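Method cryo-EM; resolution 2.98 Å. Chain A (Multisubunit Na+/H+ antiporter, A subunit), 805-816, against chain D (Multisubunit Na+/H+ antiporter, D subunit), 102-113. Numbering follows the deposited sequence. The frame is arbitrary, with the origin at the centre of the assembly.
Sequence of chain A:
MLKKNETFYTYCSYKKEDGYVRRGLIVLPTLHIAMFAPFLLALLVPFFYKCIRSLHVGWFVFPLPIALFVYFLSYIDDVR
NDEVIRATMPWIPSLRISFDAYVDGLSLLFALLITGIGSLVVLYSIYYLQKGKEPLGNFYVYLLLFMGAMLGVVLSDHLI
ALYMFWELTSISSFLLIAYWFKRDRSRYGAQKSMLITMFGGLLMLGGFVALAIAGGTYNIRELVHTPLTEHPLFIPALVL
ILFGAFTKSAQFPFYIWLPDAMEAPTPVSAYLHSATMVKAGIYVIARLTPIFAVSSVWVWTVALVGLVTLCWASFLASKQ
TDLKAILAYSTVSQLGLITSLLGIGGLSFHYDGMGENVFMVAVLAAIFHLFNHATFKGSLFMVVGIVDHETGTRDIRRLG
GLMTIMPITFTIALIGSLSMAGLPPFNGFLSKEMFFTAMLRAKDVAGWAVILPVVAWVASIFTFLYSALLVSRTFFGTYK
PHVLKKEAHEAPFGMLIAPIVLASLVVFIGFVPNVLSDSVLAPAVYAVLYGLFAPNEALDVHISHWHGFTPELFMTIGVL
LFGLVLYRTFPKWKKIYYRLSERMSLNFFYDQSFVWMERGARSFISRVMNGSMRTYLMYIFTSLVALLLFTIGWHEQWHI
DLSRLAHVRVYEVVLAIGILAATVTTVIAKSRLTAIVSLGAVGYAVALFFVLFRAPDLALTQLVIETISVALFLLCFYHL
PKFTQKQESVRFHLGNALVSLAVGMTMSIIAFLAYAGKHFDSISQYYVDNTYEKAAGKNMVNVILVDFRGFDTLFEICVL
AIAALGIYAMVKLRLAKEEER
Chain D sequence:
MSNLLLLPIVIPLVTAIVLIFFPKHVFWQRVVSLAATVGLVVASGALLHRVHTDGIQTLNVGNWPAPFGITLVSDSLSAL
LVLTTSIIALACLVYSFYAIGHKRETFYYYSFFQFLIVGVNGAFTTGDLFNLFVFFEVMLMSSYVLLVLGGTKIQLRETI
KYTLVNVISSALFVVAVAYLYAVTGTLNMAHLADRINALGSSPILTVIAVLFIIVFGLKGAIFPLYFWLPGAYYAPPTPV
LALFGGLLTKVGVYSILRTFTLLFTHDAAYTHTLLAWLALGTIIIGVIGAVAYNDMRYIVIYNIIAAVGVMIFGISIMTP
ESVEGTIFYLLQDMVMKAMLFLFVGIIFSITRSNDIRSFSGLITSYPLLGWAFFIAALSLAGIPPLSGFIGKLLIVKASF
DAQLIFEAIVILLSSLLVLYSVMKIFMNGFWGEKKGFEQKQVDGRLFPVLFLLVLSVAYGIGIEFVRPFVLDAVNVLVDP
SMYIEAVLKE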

# COMPACT_ATOMS: atom_id res chain seq x y z
N LEU A 805 5.07 -35.78 26.82
CA LEU A 805 4.74 -35.83 28.24
C LEU A 805 5.57 -36.89 28.97
O LEU A 805 5.97 -36.68 30.11
CB LEU A 805 3.25 -36.10 28.41
CG LEU A 805 2.29 -34.98 28.01
CD1 LEU A 805 0.87 -35.49 28.02
CD2 LEU A 805 2.44 -33.81 28.95
N GLY A 806 5.87 -38.00 28.29
CA GLY A 806 6.68 -39.03 28.91
C GLY A 806 8.13 -38.63 29.05
O GLY A 806 8.78 -38.98 30.04
N ILE A 807 8.67 -37.90 28.07
CA ILE A 807 10.04 -37.39 28.19
C ILE A 807 10.14 -36.39 29.33
O ILE A 807 11.09 -36.43 30.13
CB ILE A 807 10.49 -36.79 26.84
CG1 ILE A 807 10.70 -37.90 25.82
CG2 ILE A 807 11.77 -35.99 26.98
CD1 ILE A 807 10.86 -37.40 24.43
N TYR A 808 9.13 -35.51 29.45
CA TYR A 808 9.08 -34.58 30.58
C TYR A 808 8.99 -35.31 31.92
O TYR A 808 9.68 -34.95 32.88
CB TYR A 808 7.90 -33.63 30.41
CG TYR A 808 7.77 -32.61 31.52
CD1 TYR A 808 8.62 -31.51 31.58
CD2 TYR A 808 6.81 -32.74 32.51
CE1 TYR A 808 8.52 -30.58 32.59
CE2 TYR A 808 6.70 -31.82 33.52
CZ TYR A 808 7.55 -30.74 33.56
OH TYR A 808 7.44 -29.82 34.57
N ALA A 809 8.20 -36.38 31.97
CA ALA A 809 8.01 -37.13 33.21
C ALA A 809 9.26 -37.92 33.59
O ALA A 809 9.57 -38.03 34.78
CB ALA A 809 6.81 -38.06 33.08
N MET A 810 9.97 -38.48 32.61
CA MET A 810 11.20 -39.21 32.92
C MET A 810 12.29 -38.27 33.40
O MET A 810 13.05 -38.62 34.31
CB MET A 810 11.72 -39.97 31.71
CG MET A 810 10.91 -41.12 31.23
SD MET A 810 11.90 -42.00 30.02
CE MET A 810 12.03 -40.77 28.73
N VAL A 811 12.42 -37.10 32.77
CA VAL A 811 13.50 -36.20 33.17
C VAL A 811 13.21 -35.56 34.52
O VAL A 811 14.11 -35.42 35.36
CB VAL A 811 13.75 -35.17 32.06
CG1 VAL A 811 14.76 -34.12 32.49
CG2 VAL A 811 14.25 -35.86 30.81
N LYS A 812 11.94 -35.24 34.80
CA LYS A 812 11.67 -34.46 36.01
C LYS A 812 11.46 -35.30 37.27
O LYS A 812 11.83 -34.86 38.36
CB LYS A 812 10.47 -33.55 35.78
CG LYS A 812 10.67 -32.44 34.75
CD LYS A 812 11.54 -31.28 35.27
CE LYS A 812 12.98 -31.31 34.74
NZ LYS A 812 13.78 -30.14 35.19
N LEU A 813 10.88 -36.50 37.16
CA LEU A 813 10.53 -37.28 38.34
C LEU A 813 11.71 -38.17 38.71
O LEU A 813 12.12 -39.01 37.91
CB LEU A 813 9.29 -38.13 38.07
CG LEU A 813 8.35 -38.55 39.20
CD1 LEU A 813 7.05 -39.00 38.59
CD2 LEU A 813 8.89 -39.62 40.07
N ARG A 814 12.24 -37.98 39.92
CA ARG A 814 13.44 -38.70 40.36
C ARG A 814 13.29 -39.19 41.80
O ARG A 814 14.12 -38.90 42.67
CB ARG A 814 14.69 -37.82 40.22
CG ARG A 814 15.11 -37.59 38.78
CD ARG A 814 16.33 -36.73 38.66
NE ARG A 814 16.65 -36.48 37.26
CZ ARG A 814 17.64 -35.70 36.84
NH1 ARG A 814 18.42 -35.10 37.73
NH2 ARG A 814 17.86 -35.53 35.55
N LEU A 815 12.19 -39.91 42.09
CA LEU A 815 11.92 -40.34 43.46
C LEU A 815 12.93 -41.35 43.98
O LEU A 815 13.24 -41.34 45.18
CB LEU A 815 10.49 -40.91 43.58
CG LEU A 815 9.90 -42.07 42.77
CD1 LEU A 815 10.28 -43.46 43.26
CD2 LEU A 815 8.39 -41.96 42.83
N ALA A 816 13.44 -42.22 43.11
CA ALA A 816 14.36 -43.33 43.43
C ALA A 816 13.84 -44.24 44.53
O ALA A 816 14.61 -44.82 45.29
CB ALA A 816 15.75 -42.79 43.80
N HIS D 102 1.70 -39.78 45.88
CA HIS D 102 1.39 -38.42 45.45
C HIS D 102 2.28 -37.98 44.29
O HIS D 102 1.79 -37.40 43.30
CB HIS D 102 1.54 -37.47 46.64
CG HIS D 102 1.29 -36.03 46.32
ND1 HIS D 102 0.04 -35.55 46.00
CD2 HIS D 102 2.13 -34.97 46.30
CE1 HIS D 102 0.12 -34.25 45.77
NE2 HIS D 102 1.38 -33.87 45.95
N LYS D 103 3.58 -38.27 44.38
CA LYS D 103 4.56 -37.76 43.43
C LYS D 103 4.37 -38.36 42.04
O LYS D 103 4.58 -37.66 41.05
CB LYS D 103 5.97 -38.07 43.92
CG LYS D 103 6.36 -37.35 45.19
CD LYS D 103 7.71 -37.82 45.69
CE LYS D 103 8.85 -37.32 44.83
NZ LYS D 103 9.05 -35.86 44.97
N ARG D 104 3.96 -39.62 41.96
CA ARG D 104 3.76 -40.23 40.66
C ARG D 104 2.50 -39.73 39.97
O ARG D 104 2.44 -39.73 38.73
CB ARG D 104 3.76 -41.76 40.81
CG ARG D 104 3.71 -42.56 39.51
CD ARG D 104 3.86 -44.06 39.73
NE ARG D 104 5.21 -44.41 40.15
CZ ARG D 104 5.51 -44.91 41.34
NH1 ARG D 104 4.56 -45.12 42.24
NH2 ARG D 104 6.77 -45.20 41.64
N GLU D 105 1.51 -39.26 40.72
CA GLU D 105 0.28 -38.80 40.10
C GLU D 105 0.20 -37.29 39.94
O GLU D 105 -0.74 -36.80 39.30
CB GLU D 105 -0.94 -39.32 40.87
CG GLU D 105 -1.07 -38.82 42.28
CD GLU D 105 -2.15 -39.57 43.05
OE1 GLU D 105 -2.80 -40.46 42.46
OE2 GLU D 105 -2.34 -39.28 44.25
N THR D 106 1.15 -36.53 40.49
CA THR D 106 1.30 -35.16 40.02
C THR D 106 1.84 -35.11 38.59
O THR D 106 1.55 -34.16 37.86
CB THR D 106 2.21 -34.34 40.94
OG1 THR D 106 3.50 -34.95 40.99
CG2 THR D 106 1.63 -34.24 42.33
N PHE D 107 2.62 -36.11 38.19
CA PHE D 107 3.24 -36.13 36.87
C PHE D 107 2.44 -36.98 35.88
O PHE D 107 2.90 -38.00 35.40
CB PHE D 107 4.67 -36.64 36.97
CG PHE D 107 5.63 -35.65 37.53
CD1 PHE D 107 6.24 -34.72 36.71
CD2 PHE D 107 5.92 -35.63 38.88
CE1 PHE D 107 7.12 -33.80 37.22
CE2 PHE D 107 6.81 -34.71 39.40
CZ PHE D 107 7.41 -33.79 38.57
N TYR D 108 1.20 -36.54 35.63
CA TYR D 108 0.41 -36.90 34.45
C TYR D 108 -0.01 -38.37 34.42
O TYR D 108 -0.19 -38.92 33.34
CB TYR D 108 1.14 -36.54 33.15
CG TYR D 108 1.35 -35.07 32.97
CD1 TYR D 108 0.37 -34.28 32.39
CD2 TYR D 108 2.50 -34.45 33.43
CE1 TYR D 108 0.55 -32.93 32.24
CE2 TYR D 108 2.69 -33.11 33.29
CZ TYR D 108 1.72 -32.35 32.70
OH TYR D 108 1.90 -31.00 32.56
N TYR D 109 -0.21 -38.98 35.58
CA TYR D 109 -0.49 -40.42 35.65
C TYR D 109 -1.85 -40.76 35.04
O TYR D 109 -1.98 -41.72 34.26
CB TYR D 109 -0.42 -40.89 37.10
CG TYR D 109 -0.78 -42.33 37.27
CD1 TYR D 109 0.12 -43.33 36.92
CD2 TYR D 109 -2.01 -42.71 37.79
CE1 TYR D 109 -0.21 -44.66 37.07
CE2 TYR D 109 -2.35 -44.03 37.94
CZ TYR D 109 -1.44 -45.00 37.58
OH TYR D 109 -1.78 -46.32 37.74
N TYR D 110 -2.89 -39.99 35.39
CA TYR D 110 -4.24 -40.31 34.94
C TYR D 110 -4.44 -40.02 33.47
O TYR D 110 -5.27 -40.67 32.83
CB TYR D 110 -5.25 -39.55 35.79
CG TYR D 110 -5.13 -39.90 37.26
CD1 TYR D 110 -5.67 -41.07 37.76
CD2 TYR D 110 -4.45 -39.07 38.13
CE1 TYR D 110 -5.55 -41.39 39.09
CE2 TYR D 110 -4.33 -39.38 39.46
CZ TYR D 110 -4.88 -40.54 39.93
OH TYR D 110 -4.76 -40.86 41.26
N SER D 111 -3.66 -39.09 32.92
CA SER D 111 -3.65 -38.87 31.48
C SER D 111 -3.15 -40.11 30.75
O SER D 111 -3.76 -40.55 29.77
CB SER D 111 -2.77 -37.67 31.14
OG SER D 111 -3.24 -36.50 31.77
N PHE D 112 -2.06 -40.70 31.25
CA PHE D 112 -1.47 -41.88 30.62
C PHE D 112 -2.39 -43.09 30.76
O PHE D 112 -2.49 -43.91 29.83
CB PHE D 112 -0.11 -42.15 31.26
CG PHE D 112 0.90 -41.08 31.00
CD1 PHE D 112 0.85 -40.32 29.85
CD2 PHE D 112 1.87 -40.79 31.94
CE1 PHE D 112 1.77 -39.32 29.62
CE2 PHE D 112 2.77 -39.77 31.74
CZ PHE D 112 2.74 -39.05 30.57
N PHE D 113 -3.06 -43.20 31.91
CA PHE D 113 -4.14 -44.17 32.11
C PHE D 113 -5.21 -44.05 31.02
O PHE D 113 -5.58 -45.04 30.37
CB PHE D 113 -4.76 -43.93 33.49
CG PHE D 113 -5.80 -44.94 33.88
CD1 PHE D 113 -5.44 -46.12 34.49
CD2 PHE D 113 -7.15 -44.70 33.65
CE1 PHE D 113 -6.39 -47.04 34.86
CE2 PHE D 113 -8.10 -45.62 34.00
CZ PHE D 113 -7.72 -46.79 34.61

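Helix 805-812 of chain A and the residues just after it run past residues 102-113 of chain D in the opposite sense: by CA positions, Leu A805 pairs with Tyr D108 (CA to CA, 7.6 Å) and Leu A815 with Lys D103 (CA to CA, 7.8 Å). No hydrogen bond crosses between the stretches; 614 Å² is buried, chiefly by apolar and aromatic side chains. Leu A805 begins the contact. Its CD2 sits 4.0 Å from the ring centroid of Tyr D108, close to the ring normal, a CH-pi contact, while its CB meets CZ of Phe D112 at 3.7 Å, at that ring's edge. One turn on, Tyr A808 makes apolar ring packing: its CE2 is 4.2 Å from Phe D107 CE1, at that ring's edge, its CD2 4.2 Å from Tyr D108 CE2. Lys A812 offers its aliphatic base, CB lying 3.7 Å from Phe D107 CE1, while its end leads away. Leu A813, the first residue to leave helical geometry, places CB over one face of Phe D107 and CD1 3.6 Å from Phe D107 CD2; CD1 also lies 3.7 Å from Lys D103 O, a carbonyl already accepting from Thr D106 OG1 (2.9 Å). Leu A815, its side chain lacking polar atoms, can only pack, CB 4.1 Å from Lys D103 CE and CD2 3.8 Å from guanidinium NH2 of Arg D104.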